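Local coordinates for protein glycerol kinase, putative (Plasmodium falciparum, PDB 2W40) that probably phosphorylates glycerol to sn-glycerol 3-phosphate at the expense of ATP, as a glycerol kinase of the FGGY carbohydrate kinase family, at residues Y45-P49 / I50-T54; F141-L144 / W145-N149. One frame throughout, in Å; residues are numbered along the deposited sequence.

Contact 1 (Y45-P49 / I50-T54); sequences YEHDP and IEIMT. With EDO (1,2-ethanediol), chain B.
Ile50 meets Asp48 through its backbone: Ile50 N donates to Asp48 OD1 at 2.9 Å, bent to 133° at the hydrogen, on the anti side of the carboxylate but 34° out of its plane. Glu51 N also donates to Asp48 OD1, at 3.2 Å, far straighter, from above the carboxylate plane and over the same face. Asp48 is thus the N-cap of helix 49-70, its CG swung anti to the backbone N (chi1 180°) and back over the first turn, where one oxygen satisfies two amides. The Glu51 side chain lies across that of Asp48 at about a right angle, and a water links the Asp48 backbone N, from which it accepts, to Glu51 OE1, to which it donates at 2.7 Å. Ile52 N begins the regular helical bonding with Asp48 O at 3.2 Å, while Ile52 CD1 packs at 3.9 Å on CB of His47, whose NE2 is hydrogen-bonded to Gln37 OE1. Met53 N follows with Pro49 O at 3.2 Å, and Met53 CG rests near that carbonyl. The contact joins strand 46-47, paired antiparallel with strand 102-103, to helix 49-70; helix 167-176 flanks it, with Trp170 donating to Pro49 O and touching Met53.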
ATOM      1  N   TYR C  45      18.275  -0.329  10.263  1.00  9.52           N
ATOM      2  CA  TYR C  45      18.338  -1.722   9.852  1.00  8.92           C
ATOM      3  C   TYR C  45      19.617  -2.288  10.464  1.00  7.44           C
ATOM      4  O   TYR C  45      20.737  -1.914  10.094  1.00  7.63           O
ATOM      5  CB  TYR C  45      18.346  -1.857   8.342  1.00  8.61           C
ATOM      6  CG  TYR C  45      17.789  -3.144   7.786  1.00  6.92           C
ATOM      7  CD1 TYR C  45      16.773  -3.196   6.823  1.00 10.45           C
ATOM      8  CD2 TYR C  45      18.312  -4.357   8.223  1.00  9.47           C
ATOM      9  CE1 TYR C  45      16.371  -4.452   6.234  1.00 10.38           C
ATOM     10  CE2 TYR C  45      17.935  -5.589   7.697  1.00  6.94           C
ATOM     11  CZ  TYR C  45      16.967  -5.623   6.676  1.00  9.39           C
ATOM     12  OH  TYR C  45      16.547  -6.767   6.134  1.00 10.39           O
ATOM     13  N   GLU C  46      19.401  -3.201  11.429  1.00  7.75           N
ATOM     14  CA  GLU C  46      20.472  -3.831  12.160  1.00  8.45           C
ATOM     15  C   GLU C  46      20.361  -5.380  12.220  1.00  6.52           C
ATOM     16  O   GLU C  46      19.263  -5.999  12.089  1.00  7.71           O
ATOM     17  CB  GLU C  46      20.459  -3.326  13.600  1.00  7.35           C
ATOM     18  CG  GLU C  46      20.647  -1.833  13.725  1.00  7.66           C
ATOM     19  CD  GLU C  46      20.642  -1.226  15.150  1.00 10.74           C
ATOM     20  OE1 GLU C  46      20.466  -1.924  16.149  1.00 11.14           O
ATOM     21  OE2 GLU C  46      20.782   0.012  15.214  1.00  9.72           O
ATOM     22  N   HIS C  47      21.526  -5.994  12.429  1.00  6.51           N
ATOM     23  CA  HIS C  47      21.601  -7.441  12.740  1.00  7.27           C
ATOM     24  C   HIS C  47      22.334  -7.585  14.096  1.00  7.20           C
ATOM     25  O   HIS C  47      23.232  -6.826  14.429  1.00  8.01           O
ATOM     26  CB  HIS C  47      22.412  -8.191  11.696  1.00  7.15           C
ATOM     27  CG  HIS C  47      21.780  -8.249  10.317  1.00  8.53           C
ATOM     28  ND1 HIS C  47      22.541  -8.354   9.164  1.00  8.09           N
ATOM     29  CD2 HIS C  47      20.484  -8.241   9.906  1.00  9.72           C
ATOM     30  CE1 HIS C  47      21.743  -8.361   8.109  1.00  9.85           C
ATOM     31  NE2 HIS C  47      20.486  -8.303   8.526  1.00  8.74           N
ATOM     32  N   ASP C  48      22.061  -8.661  14.816  1.00  8.12           N
ATOM     33  CA  ASP C  48      22.771  -9.067  16.012  1.00  9.67           C
ATOM     34  C   ASP C  48      23.980  -9.901  15.591  1.00  8.75           C
ATOM     35  O   ASP C  48      23.797 -10.973  15.062  1.00  8.66           O
ATOM     36  CB  ASP C  48      21.832  -9.961  16.864  1.00  8.68           C
ATOM     37  CG  ASP C  48      22.462 -10.443  18.131  1.00 11.40           C
ATOM     38  OD1 ASP C  48      23.722 -10.395  18.211  1.00 12.03           O
ATOM     39  OD2 ASP C  48      21.672 -10.906  19.046  1.00 15.78           O
ATOM     40  N   PRO C  49      25.196  -9.401  15.770  1.00  8.85           N
ATOM     41  CA  PRO C  49      26.369 -10.172  15.293  1.00  9.25           C
ATOM     42  C   PRO C  49      26.629 -11.495  15.988  1.00  8.55           C
ATOM     43  O   PRO C  49      27.287 -12.351  15.394  1.00 10.56           O
ATOM     44  CB  PRO C  49      27.578  -9.210  15.530  1.00 10.53           C
ATOM     45  CG  PRO C  49      27.028  -8.040  15.983  1.00 12.97           C
ATOM     46  CD  PRO C  49      25.650  -8.157  16.410  1.00 10.72           C
ATOM     47  N   ILE C  50      26.209 -11.608  17.252  1.00  9.27           N
ATOM     48  CA  ILE C  50      26.366 -12.799  18.001  1.00  9.94           C
ATOM     49  C   ILE C  50      25.348 -13.831  17.535  1.00  9.13           C
ATOM     50  O   ILE C  50      25.683 -15.035  17.354  1.00  9.89           O
ATOM     51  CB  ILE C  50      26.342 -12.488  19.519  1.00 10.62           C
ATOM     52  CG1 ILE C  50      27.568 -11.613  19.837  1.00 11.65           C
ATOM     53  CG2 ILE C  50      26.269 -13.791  20.323  1.00 10.82           C
ATOM     54  CD1 ILE C  50      27.508 -11.050  21.208  1.00 14.31           C
ATOM     55  N   GLU C  51      24.143 -13.388  17.193  1.00  8.22           N
ATOM     56  CA  GLU C  51      23.145 -14.315  16.628  1.00  9.93           C
ATOM     57  C   GLU C  51      23.689 -14.899  15.347  1.00  9.97           C
ATOM     58  O   GLU C  51      23.515 -16.092  15.106  1.00 10.55           O
ATOM     59  CB  GLU C  51      21.827 -13.635  16.398  1.00 10.77           C
ATOM     60  CG  GLU C  51      20.699 -14.486  15.867  1.00 11.35           C
ATOM     61  CD  GLU C  51      19.451 -13.724  15.469  1.00 12.75           C
ATOM     62  OE1 GLU C  51      19.423 -12.460  15.461  1.00 15.25           O
ATOM     63  OE2 GLU C  51      18.486 -14.445  15.080  1.00 14.91           O
ATOM     64  N   ILE C  52      24.236 -14.069  14.465  1.00  9.18           N
ATOM     65  CA  ILE C  52      24.821 -14.613  13.277  1.00  8.74           C
ATOM     66  C   ILE C  52      25.886 -15.700  13.584  1.00  8.94           C
ATOM     67  O   ILE C  52      25.918 -16.739  12.897  1.00  8.85           O
ATOM     68  CB  ILE C  52      25.395 -13.457  12.407  1.00  7.98           C
ATOM     69  CG1 ILE C  52      24.206 -12.640  11.842  1.00  9.52           C
ATOM     70  CG2 ILE C  52      26.328 -14.048  11.244  1.00  9.29           C
ATOM     71  CD1 ILE C  52      24.649 -11.378  11.127  1.00  9.79           C
ATOM     72  N   MET C  53      26.841 -15.400  14.464  1.00  9.75           N
ATOM     73  CA  MET C  53      27.844 -16.397  14.765  1.00  9.07           C
ATOM     74  C   MET C  53      27.262 -17.691  15.343  1.00  9.94           C
ATOM     75  O   MET C  53      27.712 -18.816  14.975  1.00 10.75           O
ATOM     76  CB  MET C  53      28.897 -15.869  15.708  1.00 11.24           C
ATOM     77  CG  MET C  53      29.817 -14.906  15.125  1.00 16.67           C
ATOM     78  SD  MET C  53      30.705 -15.422  13.606  1.00 16.24           S
ATOM     79  CE  MET C  53      31.425 -16.943  13.885  1.00 14.72           C
ATOM     80  N   THR C  54      26.346 -17.551  16.303  1.00 11.12           N
ATOM     81  CA  THR C  54      25.741 -18.729  16.898  1.00 11.00           C
ATOM     82  C   THR C  54      25.099 -19.597  15.808  1.00 11.23           C
ATOM     83  O   THR C  54      25.255 -20.829  15.770  1.00 11.34           O
ATOM     84  CB  THR C  54      24.724 -18.281  17.944  1.00 11.02           C
ATOM     85  OG1 THR C  54      25.475 -17.583  18.976  1.00 14.40           O
ATOM     86  CG2 THR C  54      23.986 -19.520  18.502  1.00 11.91           C
TER
HETATM   87  C1  EDO B1509      20.390   1.293  19.949  1.00 31.03           C
HETATM   88  O1  EDO B1509      20.863   2.599  19.309  1.00 32.07           O
HETATM   89  C2  EDO B1509      19.815  -0.031  19.292  1.00 31.32           C
HETATM   90  O2  EDO B1509      20.764  -1.082  18.745  1.00 24.00           O
HETATM   91  O   HOH W   1      19.951 -10.399  13.763  1.00 11.90           O

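Contact 2 (F141-L144 / W145-N149); sequences FKIL and WLIQN
Gln148 folds back along the helix over Leu144, one turn earlier. Its CB lies 3.5 Å from Leu144 O, the carbonyl that accepts from Gln148 N at 2.9 Å, and Gln148 CG comes closer still, 3.3 Å from the same Leu144 O. With CG beside the backbone N (chi1 -69°) and the chain extended beyond it, the side chain runs back past the Leu144 carbonyl: Gln148 CG also touches Leu144 CD1 at 4.0 Å, Gln148 CD lies at the margin of contact, 4.1 Å from Leu144 O, and Gln148 NE2 ends 3.8 Å from Leu144 CD1. The amide therefore makes a van der Waals contact with the leucine here. Around the helix, Ile143 and Ile147 run alongside each other in the same direction, with Ile143 CG2 4.0 Å from Ile147 CD1. Leu146 is drawn against the backbone, its CG close to Lys142 O. At the C-terminal end, Asn149 ND2 donates to Trp145 O at 2.9 Å, with the acceptor oxygen almost exactly in the plane of the Asn149 amide, and also sits over one face of the Trp145 ring, displaced from the ring centre; Arg109 makes a cation-pi contact with that indole. Helix 140-149 is packed by helix 111-118 on Phe141, Leu144 and Gln148, by strand 88-92 on Lys142, Ile143 and Leu146, and by helix 151-158 on Leu146 and Ile147.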
ATOM      1  N   PHE C 141      29.820   5.953   6.227  1.00  7.07           N
ATOM      2  CA  PHE C 141      28.925   6.868   7.026  1.00  7.62           C
ATOM      3  C   PHE C 141      28.294   6.207   8.212  1.00  7.90           C
ATOM      4  O   PHE C 141      28.009   6.866   9.206  1.00  8.65           O
ATOM      5  CB  PHE C 141      27.826   7.516   6.172  1.00  8.30           C
ATOM      6  CG  PHE C 141      28.318   8.683   5.344  1.00  8.83           C
ATOM      7  CD1 PHE C 141      28.293   9.953   5.886  1.00 10.44           C
ATOM      8  CD2 PHE C 141      28.796   8.520   4.066  1.00  6.30           C
ATOM      9  CE1 PHE C 141      28.748  11.072   5.200  1.00 11.66           C
ATOM     10  CE2 PHE C 141      29.248   9.637   3.364  1.00  7.92           C
ATOM     11  CZ  PHE C 141      29.220  10.924   3.949  1.00  9.12           C
ATOM     12  N   LYS C 142      28.135   4.887   8.143  1.00  7.15           N
ATOM     13  CA  LYS C 142      27.724   4.098   9.347  1.00  8.11           C
ATOM     14  C   LYS C 142      28.792   4.099  10.433  1.00  7.48           C
ATOM     15  O   LYS C 142      28.476   4.225  11.628  1.00  9.14           O
ATOM     16  CB  LYS C 142      27.347   2.718   8.860  1.00  9.26           C
ATOM     17  CG  LYS C 142      26.104   2.944   8.054  1.00 15.41           C
ATOM     18  CD  LYS C 142      26.276   2.536   6.681  1.00 25.32           C
ATOM     19  CE  LYS C 142      25.678   1.248   6.355  1.00 25.64           C
ATOM     20  NZ  LYS C 142      24.519   1.464   5.505  1.00 20.99           N
ATOM     21  N   ILE C 143      30.038   4.009  10.030  1.00  7.04           N
ATOM     22  CA  ILE C 143      31.097   4.012  10.981  1.00  8.03           C
ATOM     23  C   ILE C 143      31.084   5.419  11.637  1.00  8.26           C
ATOM     24  O   ILE C 143      31.251   5.557  12.846  1.00  8.71           O
ATOM     25  CB  ILE C 143      32.422   3.779  10.262  1.00  8.21           C
ATOM     26  CG1 ILE C 143      32.525   2.291   9.710  1.00  7.45           C
ATOM     27  CG2 ILE C 143      33.621   4.091  11.188  1.00  9.27           C
ATOM     28  CD1 ILE C 143      33.638   2.061   8.558  1.00  9.34           C
ATOM     29  N   LEU C 144      31.024   6.467  10.782  1.00  8.59           N
ATOM     30  CA  LEU C 144      30.955   7.832  11.270  1.00  9.68           C
ATOM     31  C   LEU C 144      29.809   8.040  12.261  1.00  8.29           C
ATOM     32  O   LEU C 144      29.977   8.625  13.358  1.00 11.35           O
ATOM     33  CB  LEU C 144      30.872   8.806  10.143  1.00 11.15           C
ATOM     34  CG  LEU C 144      30.805  10.329  10.536  1.00 11.46           C
ATOM     35  CD1 LEU C 144      32.002  10.780  11.356  1.00 11.70           C
ATOM     36  CD2 LEU C 144      30.634  11.165   9.231  1.00 10.60           C
ATOM     37  N   TRP C 145      28.648   7.570  11.942  1.00  9.72           N
ATOM     38  CA  TRP C 145      27.539   7.675  12.830  1.00  8.73           C
ATOM     39  C   TRP C 145      27.836   7.038  14.179  1.00  9.70           C
ATOM     40  O   TRP C 145      27.534   7.614  15.247  1.00 11.49           O
ATOM     41  CB  TRP C 145      26.308   7.000  12.228  1.00 10.89           C
ATOM     42  CG  TRP C 145      25.055   7.217  13.022  1.00 12.41           C
ATOM     43  CD1 TRP C 145      24.139   8.228  12.853  1.00 14.08           C
ATOM     44  CD2 TRP C 145      24.570   6.430  14.103  1.00 10.44           C
ATOM     45  NE1 TRP C 145      23.119   8.065  13.752  1.00 13.73           N
ATOM     46  CE2 TRP C 145      23.379   7.020  14.550  1.00 13.21           C
ATOM     47  CE3 TRP C 145      25.050   5.300  14.767  1.00 11.62           C
ATOM     48  CZ2 TRP C 145      22.622   6.476  15.575  1.00 12.36           C
ATOM     49  CZ3 TRP C 145      24.300   4.770  15.797  1.00 12.31           C
ATOM     50  CH2 TRP C 145      23.129   5.403  16.213  1.00 13.74           C
ATOM     51  N   LEU C 146      28.409   5.842  14.176  1.00 10.28           N
ATOM     52  CA  LEU C 146      28.780   5.113  15.422  1.00 10.90           C
ATOM     53  C   LEU C 146      29.748   5.943  16.287  1.00 10.67           C
ATOM     54  O   LEU C 146      29.569   6.073  17.487  1.00 13.87           O
ATOM     55  CB  LEU C 146      29.329   3.712  15.115  1.00 11.53           C
ATOM     56  CG  LEU C 146      28.229   2.755  14.677  1.00 12.71           C
ATOM     57  CD1 LEU C 146      28.927   1.519  14.012  1.00 13.45           C
ATOM     58  CD2 LEU C 146      27.342   2.411  15.866  1.00 14.43           C
ATOM     59  N   ILE C 147      30.759   6.519  15.679  1.00  9.66           N
ATOM     60  CA  ILE C 147      31.766   7.350  16.328  1.00 11.30           C
ATOM     61  C   ILE C 147      31.111   8.605  16.914  1.00 12.29           C
ATOM     62  O   ILE C 147      31.352   8.930  18.063  1.00 13.23           O
ATOM     63  CB  ILE C 147      32.838   7.780  15.295  1.00  9.02           C
ATOM     64  CG1 ILE C 147      33.769   6.613  14.916  1.00 10.49           C
ATOM     65  CG2 ILE C 147      33.787   8.894  15.770  1.00 12.54           C
ATOM     66  CD1 ILE C 147      34.662   6.962  13.698  1.00 10.04           C
ATOM     67  N   GLN C 148      30.207   9.235  16.160  1.00 12.51           N
ATOM     68  CA  GLN C 148      29.533  10.429  16.606  1.00 14.25           C
ATOM     69  C   GLN C 148      28.529  10.183  17.696  1.00 14.16           C
ATOM     70  O   GLN C 148      28.221  11.126  18.465  1.00 16.36           O
ATOM     71  CB  GLN C 148      28.826  11.137  15.448  1.00 14.71           C
ATOM     72  CG  GLN C 148      29.711  11.766  14.445  1.00 14.04           C
ATOM     73  CD  GLN C 148      28.946  12.632  13.498  1.00 16.47           C
ATOM     74  OE1 GLN C 148      27.691  12.580  13.416  1.00 22.43           O
ATOM     75  NE2 GLN C 148      29.687  13.466  12.775  1.00 17.61           N
ATOM     76  N   ASN C 149      27.974   8.977  17.802  1.00 12.86           N
ATOM     77  CA  ASN C 149      26.890   8.754  18.702  1.00 15.04           C
ATOM     78  C   ASN C 149      27.267   7.864  19.894  1.00 14.18           C
ATOM     79  O   ASN C 149      26.399   7.576  20.728  1.00 15.59           O
ATOM     80  CB  ASN C 149      25.712   8.218  17.938  1.00 16.43           C
ATOM     81  CG  ASN C 149      25.023   9.326  17.076  1.00 17.47           C
ATOM     82  OD1 ASN C 149      24.095  10.032  17.592  1.00 21.58           O
ATOM     83  ND2 ASN C 149      25.395   9.444  15.790  1.00 12.16           N
TER

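Both contacts are local and belong to the N-terminal FGGY kinase region, but they use different elements, and their centres are about 19 Å apart. Contact 1 is a strand-to-helix junction, partly buried, where a side-chain carboxylate replaces the missing backbone acceptors of a helix start and a water helps bridge two acidic residues. Contact 2 runs along almost the whole of helix 140-149 and is more buried, with regular backbone bonds and mostly apolar side chains; the side-chain hydrogen bond made within it, from the Asn149 amide, comes at the helix end. Arg109 reaches both contacts, in a salt bridge with Glu46 and a cation-pi contact with Trp145.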